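PDB 1PMH: beta-1,4-mannanase from Caldicellulosiruptor saccharolyticus, which probably hydrolyses beta-1,4-linked mannan, the part described here being its family 27 carbohydrate-binding module, which binds mannohexaose. Local coordinates for residues F90-E95 against K170-L175; D94-S99 against I122-G127. All coordinates share one frame; numbering follows the deposited sequence. Where two conformers were deposited one is given.

Contact 1 (F90-E95 against K170-L175)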
loop_
_atom_site.group_PDB
_atom_site.type_symbol
_atom_site.label_atom_id
_atom_site.label_comp_id
_atom_site.label_asym_id
_atom_site.label_seq_id
_atom_site.Cartn_x
_atom_site.Cartn_y
_atom_site.Cartn_z
ATOM N N PHE A 90 -2.933 -2.322 7.193
ATOM C CA PHE A 90 -3.282 -2.411 8.604
ATOM C C PHE A 90 -3.354 -1.000 9.179
ATOM O O PHE A 90 -2.388 -0.254 9.056
ATOM C CB PHE A 90 -2.239 -3.206 9.423
ATOM C CG PHE A 90 -1.924 -4.574 8.858
ATOM C CD1 PHE A 90 -1.121 -4.726 7.765
ATOM C CD2 PHE A 90 -2.425 -5.698 9.469
ATOM C CE1 PHE A 90 -0.872 -5.959 7.217
ATOM C CE2 PHE A 90 -2.176 -6.953 8.926
ATOM C CZ PHE A 90 -1.413 -7.056 7.794
ATOM N N ILE A 91 -4.426 -0.691 9.895
ATOM C CA ILE A 91 -4.538 0.607 10.560
ATOM C C ILE A 91 -4.968 0.320 11.996
ATOM O O ILE A 91 -5.965 -0.353 12.211
ATOM C CB ILE A 91 -5.563 1.552 9.893
ATOM C CG1 ILE A 91 -5.435 1.560 8.363
ATOM C CG2 ILE A 91 -5.378 2.933 10.473
ATOM C CD1 ILE A 91 -6.347 0.605 7.607
ATOM N N PRO A 92 -4.247 0.842 13.002
ATOM C CA PRO A 92 -4.653 0.650 14.416
ATOM C C PRO A 92 -6.138 1.001 14.575
ATOM O O PRO A 92 -6.558 2.125 14.321
ATOM C CB PRO A 92 -3.752 1.618 15.160
ATOM C CG PRO A 92 -2.587 1.759 14.339
ATOM C CD PRO A 92 -2.996 1.626 12.930
ATOM N N TYR A 93 -6.920 0.062 15.089
ATOM C CA TYR A 93 -8.352 0.164 15.112
ATOM C C TYR A 93 -8.849 1.227 16.032
ATOM O O TYR A 93 -9.708 2.026 15.654
ATOM C CB TYR A 93 -8.990 -1.177 15.465
ATOM C CG TYR A 93 -10.493 -1.144 15.477
ATOM C CD1 TYR A 93 -11.243 -1.402 14.331
ATOM C CD2 TYR A 93 -11.178 -0.777 16.634
ATOM C CE1 TYR A 93 -12.613 -1.325 14.363
ATOM C CE2 TYR A 93 -12.553 -0.697 16.658
ATOM C CZ TYR A 93 -13.264 -0.959 15.511
ATOM O OH TYR A 93 -14.639 -0.872 15.514
ATOM N N ASP A 94 -8.357 1.243 17.261
ATOM C CA ASP A 94 -8.939 2.144 18.257
ATOM C C ASP A 94 -8.747 3.600 17.850
ATOM O O ASP A 94 -9.693 4.383 17.840
ATOM C CB ASP A 94 -8.367 1.852 19.639
ATOM C CG ASP A 94 -8.881 0.542 20.205
ATOM O OD1 ASP A 94 -9.932 0.010 19.779
ATOM O OD2 ASP A 94 -8.251 -0.032 21.115
ATOM N N GLU A 95 -7.517 3.954 17.492
ATOM C CA GLU A 95 -7.254 5.317 17.060
ATOM C C GLU A 95 -7.966 5.669 15.766
ATOM O O GLU A 95 -8.503 6.760 15.592
ATOM C CB GLU A 95 -5.757 5.530 16.916
ATOM C CG GLU A 95 -5.016 5.578 18.243
ATOM C CD GLU A 95 -5.565 6.638 19.185
ATOM O OE1 GLU A 95 -5.791 7.776 18.721
ATOM O OE2 GLU A 95 -5.804 6.334 20.376
ATOM N N LYS A 170 -3.871 10.806 12.592
ATOM C CA LYS A 170 -2.430 11.001 12.652
ATOM C C LYS A 170 -1.898 9.768 13.320
ATOM O O LYS A 170 -2.059 9.564 14.503
ATOM C CB LYS A 170 -2.091 12.249 13.437
ATOM C CG LYS A 170 -2.658 13.498 12.789
ATOM C CD LYS A 170 -2.087 14.736 13.437
ATOM C CE LYS A 170 -2.717 16.036 12.987
ATOM N NZ LYS A 170 -1.741 17.186 12.987
ATOM N N GLY A 171 -1.231 8.916 12.595
ATOM C CA GLY A 171 -0.771 7.633 13.104
ATOM C C GLY A 171 -0.257 6.791 11.955
ATOM O O GLY A 171 -0.194 7.233 10.796
ATOM N N PRO A 172 0.140 5.569 12.280
ATOM C CA PRO A 172 0.652 4.679 11.244
ATOM C C PRO A 172 -0.422 4.011 10.405
ATOM O O PRO A 172 -1.532 3.737 10.878
ATOM C CB PRO A 172 1.436 3.662 12.048
ATOM C CG PRO A 172 0.735 3.579 13.356
ATOM C CD PRO A 172 0.282 4.992 13.636
ATOM N N ILE A 173 -0.044 3.712 9.166
ATOM C CA ILE A 173 -0.725 2.758 8.308
ATOM C C ILE A 173 0.385 1.809 7.873
ATOM O O ILE A 173 1.462 2.258 7.479
ATOM C CB ILE A 173 -1.362 3.423 7.092
ATOM C CG1 ILE A 173 -2.472 4.387 7.500
ATOM C CG2 ILE A 173 -1.908 2.350 6.114
ATOM C CD1 ILE A 173 -3.146 5.164 6.386
ATOM N N TYR A 174 0.141 0.506 7.953
ATOM C CA TYR A 174 1.153 -0.465 7.569
ATOM C C TYR A 174 0.738 -1.157 6.286
ATOM O O TYR A 174 -0.436 -1.443 6.052
ATOM C CB TYR A 174 1.398 -1.517 8.647
ATOM C CG TYR A 174 1.731 -0.992 10.014
ATOM C CD1 TYR A 174 0.744 -0.527 10.871
ATOM C CD2 TYR A 174 3.052 -1.002 10.496
ATOM C CE1 TYR A 174 1.052 -0.065 12.162
ATOM C CE2 TYR A 174 3.346 -0.510 11.769
ATOM C CZ TYR A 174 2.365 -0.047 12.596
ATOM O OH TYR A 174 2.613 0.409 13.867
ATOM N N LEU A 175 1.719 -1.472 5.475
ATOM C CA LEU A 175 1.562 -2.330 4.319
ATOM C C LEU A 175 2.415 -3.566 4.502
ATOM O O LEU A 175 3.529 -3.516 5.029
ATOM C CB LEU A 175 1.975 -1.665 3.029
ATOM C CG LEU A 175 1.105 -0.580 2.513
ATOM C CD1 LEU A 175 1.757 0.045 1.277
ATOM C CD2 LEU A 175 -0.278 -1.098 2.142
#

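Contact 2 (D94-S99 against I122-G127)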
loop_
_atom_site.group_PDB
_atom_site.type_symbol
_atom_site.label_atom_id
_atom_site.label_comp_id
_atom_site.label_asym_id
_atom_site.label_seq_id
_atom_site.Cartn_x
_atom_site.Cartn_y
_atom_site.Cartn_z
ATOM N N ASP A 94 -8.357 1.243 17.261
ATOM C CA ASP A 94 -8.939 2.144 18.257
ATOM C C ASP A 94 -8.747 3.600 17.850
ATOM O O ASP A 94 -9.693 4.383 17.840
ATOM C CB ASP A 94 -8.367 1.852 19.639
ATOM C CG ASP A 94 -8.881 0.542 20.205
ATOM O OD1 ASP A 94 -9.932 0.010 19.779
ATOM O OD2 ASP A 94 -8.251 -0.032 21.115
ATOM N N GLU A 95 -7.517 3.954 17.492
ATOM C CA GLU A 95 -7.254 5.317 17.060
ATOM C C GLU A 95 -7.966 5.669 15.766
ATOM O O GLU A 95 -8.503 6.760 15.592
ATOM C CB GLU A 95 -5.757 5.530 16.916
ATOM C CG GLU A 95 -5.016 5.578 18.243
ATOM C CD GLU A 95 -5.565 6.638 19.185
ATOM O OE1 GLU A 95 -5.791 7.776 18.721
ATOM O OE2 GLU A 95 -5.804 6.334 20.376
ATOM N N PHE A 96 -8.014 4.729 14.830
ATOM C CA PHE A 96 -8.717 4.987 13.579
ATOM C C PHE A 96 -10.210 5.178 13.793
ATOM O O PHE A 96 -10.836 6.066 13.229
ATOM C CB PHE A 96 -8.391 3.867 12.571
ATOM C CG PHE A 96 -8.870 4.071 11.161
ATOM C CD1 PHE A 96 -8.955 5.325 10.586
ATOM C CD2 PHE A 96 -9.159 2.986 10.365
ATOM C CE1 PHE A 96 -9.393 5.458 9.282
ATOM C CE2 PHE A 96 -9.546 3.107 9.052
ATOM C CZ PHE A 96 -9.669 4.350 8.503
ATOM N N SER A 97 -10.788 4.363 14.662
ATOM C CA SER A 97 -12.205 4.474 14.985
ATOM C C SER A 97 -12.575 5.812 15.588
ATOM O O SER A 97 -13.634 6.361 15.292
ATOM C CB SER A 97 -12.630 3.339 15.928
ATOM O OG SER A 97 -12.073 3.461 17.229
ATOM N N LYS A 98 -11.671 6.384 16.358
ATOM C CA LYS A 98 -11.871 7.679 17.015
ATOM C C LYS A 98 -11.701 8.858 16.060
ATOM O O LYS A 98 -12.248 9.931 16.251
ATOM C CB LYS A 98 -10.905 7.830 18.200
ATOM C CG LYS A 98 -11.522 7.477 19.542
ATOM C CD LYS A 98 -10.951 6.216 20.155
ATOM C CE LYS A 98 -11.973 5.088 20.120
ATOM N NZ LYS A 98 -11.335 3.759 20.033
ATOM N N SER A 99 -10.959 8.655 14.994
ATOM C CA SER A 99 -10.726 9.680 13.999
ATOM C C SER A 99 -11.993 10.009 13.228
ATOM O O SER A 99 -12.859 9.168 13.057
ATOM C CB SER A 99 -9.563 9.354 13.088
ATOM O OG SER A 99 -9.869 8.370 12.130
ATOM N N ILE A 122 -12.776 4.731 3.370
ATOM C CA ILE A 122 -12.387 3.694 4.316
ATOM C C ILE A 122 -12.422 4.271 5.731
ATOM O O ILE A 122 -11.830 5.321 6.022
ATOM C CB ILE A 122 -10.947 3.194 4.017
ATOM C CG1 ILE A 122 -10.876 2.571 2.629
ATOM C CG2 ILE A 122 -10.439 2.226 5.067
ATOM C CD1 ILE A 122 -11.726 1.332 2.423
ATOM N N THR A 123 -13.107 3.534 6.601
ATOM C CA THR A 123 -13.142 3.822 8.023
ATOM C C THR A 123 -12.798 2.554 8.809
ATOM O O THR A 123 -12.543 1.516 8.216
ATOM C CB THR A 123 -14.520 4.337 8.450
ATOM O OG1 THR A 123 -15.480 3.301 8.220
ATOM C CG2 THR A 123 -14.952 5.539 7.610
ATOM N N ALA A 124 -12.817 2.636 10.137
ATOM C CA ALA A 124 -12.272 1.553 10.959
ATOM C C ALA A 124 -13.029 0.244 10.791
ATOM O O ALA A 124 -12.445 -0.803 11.052
ATOM C CB ALA A 124 -12.230 1.939 12.432
ATOM N N ASN A 125 -14.290 0.274 10.390
ATOM C CA ASN A 125 -15.068 -0.935 10.246
ATOM C C ASN A 125 -14.960 -1.563 8.850
ATOM O O ASN A 125 -15.649 -2.527 8.546
ATOM C CB ASN A 125 -16.489 -0.742 10.802
ATOM C CG ASN A 125 -16.487 -0.571 12.335
ATOM O OD1 ASN A 125 -15.789 -1.290 13.065
ATOM N ND2 ASN A 125 -17.247 0.405 12.821
ATOM N N ALA A 126 -14.106 -1.030 7.978
ATOM C CA ALA A 126 -13.749 -1.696 6.726
ATOM C C ALA A 126 -13.014 -2.992 6.994
ATOM O O ALA A 126 -12.413 -3.206 8.050
ATOM C CB ALA A 126 -12.879 -0.752 5.881
ATOM N N GLY A 127 -13.023 -3.866 5.992
ATOM C CA GLY A 127 -12.231 -5.077 6.065
ATOM C C GLY A 127 -12.587 -5.923 7.256
ATOM O O GLY A 127 -13.775 -6.172 7.460
HETATM O O HOH W 1 -12.901 5.264 11.404
#

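Contact 1 (F90-E95 against K170-L175)
Pro92 overlaps the ring of Pro172 obliquely, CG against CG at 3.9 Å, while its CD settles on the carbonyl of the same residue, 3.3 Å from Pro172 O. That oxygen is also hydrogen-bonded to the hydroxyl of Tyr169, whose side chain touches Pro92 as well. With a proline on both strands, neither residue has an N-H to offer the other, and the join here is made by ring carbons. A step further in, the backbones take over. Phe90 and Tyr174 form an antiparallel hydrogen-bonded pair: Tyr174 N reaches Phe90 O at 2.9 Å in a nearly straight bond (173° at the hydrogen) lying in the carbonyl plane, whereas the return bond from Phe90 N to Tyr174 O is more bent, at 153°. This pairing belongs to one sheet of the jellyroll beta-sandwich, where strand 84-92 lies between strands 172-181 and 135-145, the far edge being bonded through Ile91 to Thr138. Phe90 O is approached from two further directions, by the CA of Ile173 in a C-H...O contact of 3.5 Å and, at the ring edge and in its plane, by CD1 of Tyr174 at 3.6 Å. The Phe90 ring likewise turns its edge to Tyr174 O. The two aromatic side chains share one face of the sheet and cross at about a right angle, meeting at their CB atoms rather than by stacking; the Tyr174 hydroxyl goes on to Asp38. Ile91 and Ile173 lie side by side, pointing the same way. In both, CG1 is anti to the carbonyl carbon (chi1 -45° in Ile91), and these two CG1 atoms meet at 4.2 Å.

Contact 2 (D94-S99 against I122-G127)
Phe96 reaches from the short helix 93-98 to the loop joining strands 114-122 and 128-132, where Thr123 to Ala126 make a type I beta turn on this beta-sandwich. Apolar packing carries most of the contact. With CG anti to the backbone N (chi1 -172°), the ring lies against the backbone at the start of the turn: Ala124 N sits over one face, CE2 comes to 3.3 Å from Thr123 C, and CD2 lies 3.5 Å from Ala124 CA. The ring turns its edge to Ile122 O, which lies 3.4 Å from CZ, and CZ also touches Ile122 CG2 at 4.1 Å. Beside the ring, the methyl of Ala124 rests on the helix backbone, its CB 3.6 Å from Ser97 CA. An alanine in place of Phe96 would probably open a gap between helix and turn, leaving the Ile122 methyl and the Thr123 peptide without the ring they pack against. Polar contact between the segments runs through a single water, which accepts from Ala124 N at 2.9 Å and donates to Phe96 O at 2.9 Å, and which lies above a face of the Phe96 ring, offset toward its rim. Where the helix ends, the same carbonyl also accepts a weak bond from Ser99 N and a bond from the hydroxyl of Ser99, OG to Phe96 O at 2.7 Å.

Strand 84-92 runs on into helix 93-98, so the chain carries straight from contact 1, made by the strand end, to contact 2, made by the helix. Contact 1 lies closer to the middle of the chain, about 12 Å from its centre, and buries more surface; there direct backbone bonds set the register and side chains fill in around them. Contact 2, about 17 Å out, has residues that are still largely buried but joins a helix to an irregular loop, so an aromatic ring and a bridging water make the contact where strand pairing makes contact 1. The two meet directly: Ile91 CG2 packs on Phe96 CG, and the Tyr93 hydroxyl is probably hydrogen-bonded to Asn125 OD1.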